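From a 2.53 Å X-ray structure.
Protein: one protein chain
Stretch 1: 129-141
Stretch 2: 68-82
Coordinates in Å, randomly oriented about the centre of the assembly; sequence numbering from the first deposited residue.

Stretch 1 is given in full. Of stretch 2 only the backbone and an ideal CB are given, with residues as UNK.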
# COMPACT_ATOMS: atom_id res chain seq x y z
N SER B 129 -23.17 14.54 4.66
CA SER B 129 -23.04 13.86 3.37
C SER B 129 -24.08 14.29 2.36
O SER B 129 -23.77 14.53 1.20
CB SER B 129 -23.14 12.34 3.56
OG SER B 129 -21.89 11.80 3.96
N ILE B 130 -25.32 14.37 2.80
CA ILE B 130 -26.40 14.76 1.93
C ILE B 130 -26.20 16.17 1.42
O ILE B 130 -26.40 16.44 0.24
CB ILE B 130 -27.74 14.59 2.66
CG1 ILE B 130 -28.12 13.10 2.64
CG2 ILE B 130 -28.82 15.45 2.01
CD1 ILE B 130 -29.29 12.72 3.52
N ALA B 131 -25.80 17.08 2.29
CA ALA B 131 -25.56 18.46 1.86
C ALA B 131 -24.39 18.45 0.87
O ALA B 131 -24.43 19.11 -0.17
CB ALA B 131 -25.23 19.33 3.06
N PHE B 132 -23.36 17.67 1.19
CA PHE B 132 -22.19 17.58 0.34
C PHE B 132 -22.60 17.20 -1.08
O PHE B 132 -22.19 17.85 -2.05
CB PHE B 132 -21.21 16.53 0.88
CG PHE B 132 -19.82 16.64 0.31
CD1 PHE B 132 -19.60 16.63 -1.06
CD2 PHE B 132 -18.71 16.73 1.16
CE1 PHE B 132 -18.31 16.72 -1.59
CE2 PHE B 132 -17.41 16.81 0.64
CZ PHE B 132 -17.22 16.81 -0.74
N CYS B 133 -23.41 16.14 -1.20
CA CYS B 133 -23.87 15.66 -2.50
C CYS B 133 -24.65 16.70 -3.28
O CYS B 133 -24.38 16.93 -4.46
CB CYS B 133 -24.72 14.40 -2.34
SG CYS B 133 -23.77 12.91 -1.98
N ILE B 134 -25.63 17.32 -2.64
CA ILE B 134 -26.43 18.33 -3.31
C ILE B 134 -25.54 19.47 -3.81
O ILE B 134 -25.59 19.84 -4.99
CB ILE B 134 -27.50 18.91 -2.38
CG1 ILE B 134 -28.49 17.81 -1.99
CG2 ILE B 134 -28.19 20.07 -3.07
CD1 ILE B 134 -29.51 18.25 -0.96
N LEU B 135 -24.73 20.02 -2.91
CA LEU B 135 -23.84 21.10 -3.29
C LEU B 135 -22.90 20.68 -4.42
O LEU B 135 -22.84 21.34 -5.46
CB LEU B 135 -23.02 21.56 -2.10
CG LEU B 135 -22.08 22.75 -2.40
CD1 LEU B 135 -22.91 23.87 -2.96
CD2 LEU B 135 -21.35 23.20 -1.15
N TYR B 136 -22.17 19.58 -4.24
CA TYR B 136 -21.24 19.11 -5.25
C TYR B 136 -21.94 18.94 -6.59
O TYR B 136 -21.40 19.30 -7.63
CB TYR B 136 -20.62 17.78 -4.85
CG TYR B 136 -19.52 17.32 -5.78
CD1 TYR B 136 -18.30 17.99 -5.84
CD2 TYR B 136 -19.70 16.22 -6.61
CE1 TYR B 136 -17.28 17.58 -6.69
CE2 TYR B 136 -18.69 15.79 -7.47
CZ TYR B 136 -17.49 16.47 -7.51
OH TYR B 136 -16.50 16.06 -8.37
N GLY B 137 -23.14 18.39 -6.55
CA GLY B 137 -23.87 18.20 -7.79
C GLY B 137 -24.06 19.52 -8.52
O GLY B 137 -23.75 19.63 -9.70
N GLN B 138 -24.56 20.52 -7.81
CA GLN B 138 -24.80 21.84 -8.40
C GLN B 138 -23.50 22.48 -8.86
O GLN B 138 -23.46 23.11 -9.92
CB GLN B 138 -25.51 22.73 -7.40
CG GLN B 138 -26.89 22.22 -7.03
CD GLN B 138 -27.44 22.88 -5.78
OE1 GLN B 138 -26.71 23.07 -4.80
NE2 GLN B 138 -28.73 23.23 -5.80
N LEU B 139 -22.44 22.33 -8.07
CA LEU B 139 -21.16 22.91 -8.42
C LEU B 139 -20.67 22.41 -9.78
O LEU B 139 -20.27 23.22 -10.62
CB LEU B 139 -20.13 22.61 -7.33
CG LEU B 139 -20.41 23.27 -5.98
CD1 LEU B 139 -19.26 23.01 -5.03
CD2 LEU B 139 -20.61 24.77 -6.17
N VAL B 140 -20.72 21.10 -10.00
CA VAL B 140 -20.26 20.57 -11.28
C VAL B 140 -21.19 21.03 -12.40
O VAL B 140 -20.74 21.24 -13.54
CB VAL B 140 -20.17 19.02 -11.28
CG1 VAL B 140 -19.34 18.53 -10.09
CG2 VAL B 140 -21.53 18.43 -11.26
N ASP B 141 -22.47 21.21 -12.10
CA ASP B 141 -23.42 21.68 -13.10
C ASP B 141 -23.00 23.05 -13.62
O ASP B 141 -23.19 23.36 -14.80
CB ASP B 141 -24.81 21.81 -12.49
CG ASP B 141 -25.58 20.52 -12.54
OD1 ASP B 141 -26.79 20.54 -12.21
OD2 ASP B 141 -24.98 19.49 -12.90
N UNK B 68 -30.83 14.60 -2.86
CA UNK B 68 -29.90 13.53 -2.57
C UNK B 68 -30.41 12.64 -1.43
O UNK B 68 -31.37 12.98 -0.73
CB UNK B 68 -28.53 14.11 -2.22
N UNK B 69 -29.76 11.49 -1.26
CA UNK B 69 -30.15 10.55 -0.23
C UNK B 69 -28.90 10.07 0.50
O UNK B 69 -27.78 10.28 0.02
CB UNK B 69 -30.93 9.37 -0.83
N UNK B 70 -29.06 9.44 1.66
CA UNK B 70 -27.90 8.97 2.41
C UNK B 70 -27.27 7.75 1.76
O UNK B 70 -27.96 6.96 1.12
CB UNK B 70 -28.30 8.65 3.85
N UNK B 71 -25.95 7.60 1.92
CA UNK B 71 -25.25 6.45 1.38
C UNK B 71 -24.58 6.61 0.02
O UNK B 71 -23.84 5.72 -0.40
CB UNK B 71 -26.24 5.29 1.29
N UNK B 72 -24.81 7.73 -0.65
CA UNK B 72 -24.23 7.95 -1.97
C UNK B 72 -22.72 8.09 -1.95
O UNK B 72 -22.13 8.43 -0.92
CB UNK B 72 -24.84 9.20 -2.60
N UNK B 73 -22.10 7.83 -3.10
CA UNK B 73 -20.65 7.92 -3.24
C UNK B 73 -20.25 8.98 -4.27
O UNK B 73 -20.84 9.08 -5.35
CB UNK B 73 -20.07 6.56 -3.64
N UNK B 74 -19.24 9.77 -3.93
CA UNK B 74 -18.79 10.81 -4.85
C UNK B 74 -17.54 10.43 -5.64
O UNK B 74 -16.50 10.07 -5.07
CB UNK B 74 -18.52 12.10 -4.07
N UNK B 75 -17.66 10.48 -6.96
CA UNK B 75 -16.55 10.18 -7.86
C UNK B 75 -15.98 11.55 -8.21
O UNK B 75 -16.40 12.17 -9.19
CB UNK B 75 -16.98 9.39 -9.10
N UNK B 76 -15.04 12.02 -7.39
CA UNK B 76 -14.43 13.34 -7.58
C UNK B 76 -13.74 13.47 -8.92
O UNK B 76 -13.76 14.53 -9.54
CB UNK B 76 -13.42 13.62 -6.46
N UNK B 77 -13.14 12.38 -9.37
CA UNK B 77 -12.43 12.37 -10.64
C UNK B 77 -13.32 12.89 -11.77
O UNK B 77 -12.95 13.82 -12.48
CB UNK B 77 -11.94 10.96 -10.96
N UNK B 78 -14.50 12.31 -11.93
CA UNK B 78 -15.39 12.71 -13.01
C UNK B 78 -16.61 13.55 -12.62
O UNK B 78 -17.55 13.67 -13.41
CB UNK B 78 -15.88 11.45 -13.72
N UNK B 79 -16.59 14.12 -11.41
CA UNK B 79 -17.71 14.93 -10.96
C UNK B 79 -19.05 14.20 -11.02
O UNK B 79 -20.06 14.76 -11.44
CB UNK B 79 -17.79 16.21 -11.80
N UNK B 80 -19.05 12.94 -10.58
CA UNK B 80 -20.27 12.13 -10.58
C UNK B 80 -20.67 11.65 -9.18
O UNK B 80 -19.86 11.62 -8.26
CB UNK B 80 -20.08 10.92 -11.50
N UNK B 81 -21.94 11.27 -9.04
CA UNK B 81 -22.45 10.78 -7.77
C UNK B 81 -23.05 9.42 -8.03
O UNK B 81 -23.88 9.26 -8.92
CB UNK B 81 -23.47 11.74 -7.15
N UNK B 82 -22.65 8.43 -7.24
CA UNK B 82 -23.10 7.06 -7.43
C UNK B 82 -23.89 6.37 -6.31
O UNK B 82 -23.68 6.63 -5.13
CB UNK B 82 -21.86 6.21 -7.72

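Position 68 points its CB at the helix. The ideal CB lies 3.7 Å from I134 CG1 and 3.8 Å from C133 CB, with I130 O at 4.0 Å. Little room is left, so a small apolar residue suits best. It is A68, whose methyl group packs against I130, C133 and I134.

Position 69 points away, and many side chains would do. It is I69.

Position 70 points sideways, its ideal CB 4.2 Å from I130 CD1. A long chain could pass the isoleucine and leave. It is R70, which extends away and bonds elsewhere in the structure.

Position 71 has phi 96° and psi -8°, inside a type II turn. A CB would jam against the preceding carbonyl O, which calls for glycine. It is G71.

Position 72 points toward the helix, its ideal CB 3.9 Å from C133 SG. An apolar side chain of moderate size fits. It is L72, and its CB makes that sulfur contact.

Position 73 points away; a beta-branched strand residue would suit. It is V73.

Position 74 points at the helix again. Its ideal CB is 5.0 Å from Y136 CD2 and 5.2 Å from F132 CE1, a gap that asks for a larger apolar chain such as isoleucine or leucine. It is I74. I74 CD1 reaches F132 CD1 at 3.2 Å, a tight contact. I74 CG2 sits over one face of the Y136 ring, 4.2 Å from its centroid, a CH-pi contact.

Position 75 points away, so a polar residue is possible. It is D75; its OD2 accepts a hydrogen bond from the backbone N of 78.

Position 76 points sideways, its ideal CB 4.4 Å from Y136 OH. Small residues suit. It is S76, whose O lies 3.3 Å from Y136 OH.

Positions 77 and 78 point away, and polar residues would suit. They are K77 and N78; N78 ND2 adds a weak bond to D75 OD1.

Position 79 has positive phi, and an ideal CB would be a tight 3.3 Å from V140 CG1. Glycine fits on both counts. It is G79, with CA 3.1 Å from Y136 OH.

Position 81 points toward the helix. Its ideal CB is 5.3 Å from C133 SG, leaving space for a long apolar chain. It is I81; CD1 reaches C133 O at 3.4 Å.

Positions 80 and 82 have no CB near the helix, and many residues would do; they are N80 and L82.

Stretch 2 68-82: AIRGLVIDSKNGNIL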
# COMPACT_ATOMS: atom_id res chain seq x y z
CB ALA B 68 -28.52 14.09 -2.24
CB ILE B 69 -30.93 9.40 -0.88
CG1 ILE B 69 -32.25 9.26 -0.14
CG2 ILE B 69 -30.13 8.10 -0.93
CD1 ILE B 69 -33.11 8.14 -0.68
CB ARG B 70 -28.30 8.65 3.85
CG ARG B 70 -27.14 8.17 4.74
CD ARG B 70 -27.61 7.95 6.16
NE ARG B 70 -26.52 7.60 7.06
CZ ARG B 70 -26.66 7.47 8.38
NH1 ARG B 70 -27.84 7.67 8.95
NH2 ARG B 70 -25.62 7.14 9.13
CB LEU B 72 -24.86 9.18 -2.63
CG LEU B 72 -26.38 9.15 -2.73
CD1 LEU B 72 -26.86 10.32 -3.59
CD2 LEU B 72 -26.84 7.80 -3.31
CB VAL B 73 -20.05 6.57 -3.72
CG1 VAL B 73 -18.56 6.74 -3.98
CG2 VAL B 73 -20.31 5.48 -2.70
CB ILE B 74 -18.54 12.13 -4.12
CG1 ILE B 74 -19.88 12.72 -3.66
CG2 ILE B 74 -17.80 13.11 -5.03
CD1 ILE B 74 -19.77 14.12 -3.05
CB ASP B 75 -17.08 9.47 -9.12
CG ASP B 75 -16.00 9.21 -10.15
OD1 ASP B 75 -16.27 8.43 -11.10
OD2 ASP B 75 -14.88 9.77 -10.03
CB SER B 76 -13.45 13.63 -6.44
OG SER B 76 -12.54 12.56 -6.25
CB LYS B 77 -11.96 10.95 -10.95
CG LYS B 77 -11.29 10.74 -12.31
CD LYS B 77 -11.29 9.24 -12.64
CE LYS B 77 -10.69 8.92 -14.01
NZ LYS B 77 -11.04 7.52 -14.41
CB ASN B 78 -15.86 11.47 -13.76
CG ASN B 78 -14.73 10.51 -14.03
OD1 ASN B 78 -13.69 10.90 -14.55
ND2 ASN B 78 -14.93 9.24 -13.68
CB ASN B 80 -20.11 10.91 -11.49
CG ASN B 80 -19.83 11.28 -12.94
OD1 ASN B 80 -20.46 12.18 -13.50
ND2 ASN B 80 -18.89 10.57 -13.56
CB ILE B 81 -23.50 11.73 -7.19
CG1 ILE B 81 -22.88 13.12 -6.97
CG2 ILE B 81 -24.03 11.17 -5.86
CD1 ILE B 81 -23.86 14.15 -6.39
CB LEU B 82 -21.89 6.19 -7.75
CG LEU B 82 -20.82 6.82 -8.66
CD1 LEU B 82 -19.67 5.85 -8.80
CD2 LEU B 82 -21.40 7.14 -10.04
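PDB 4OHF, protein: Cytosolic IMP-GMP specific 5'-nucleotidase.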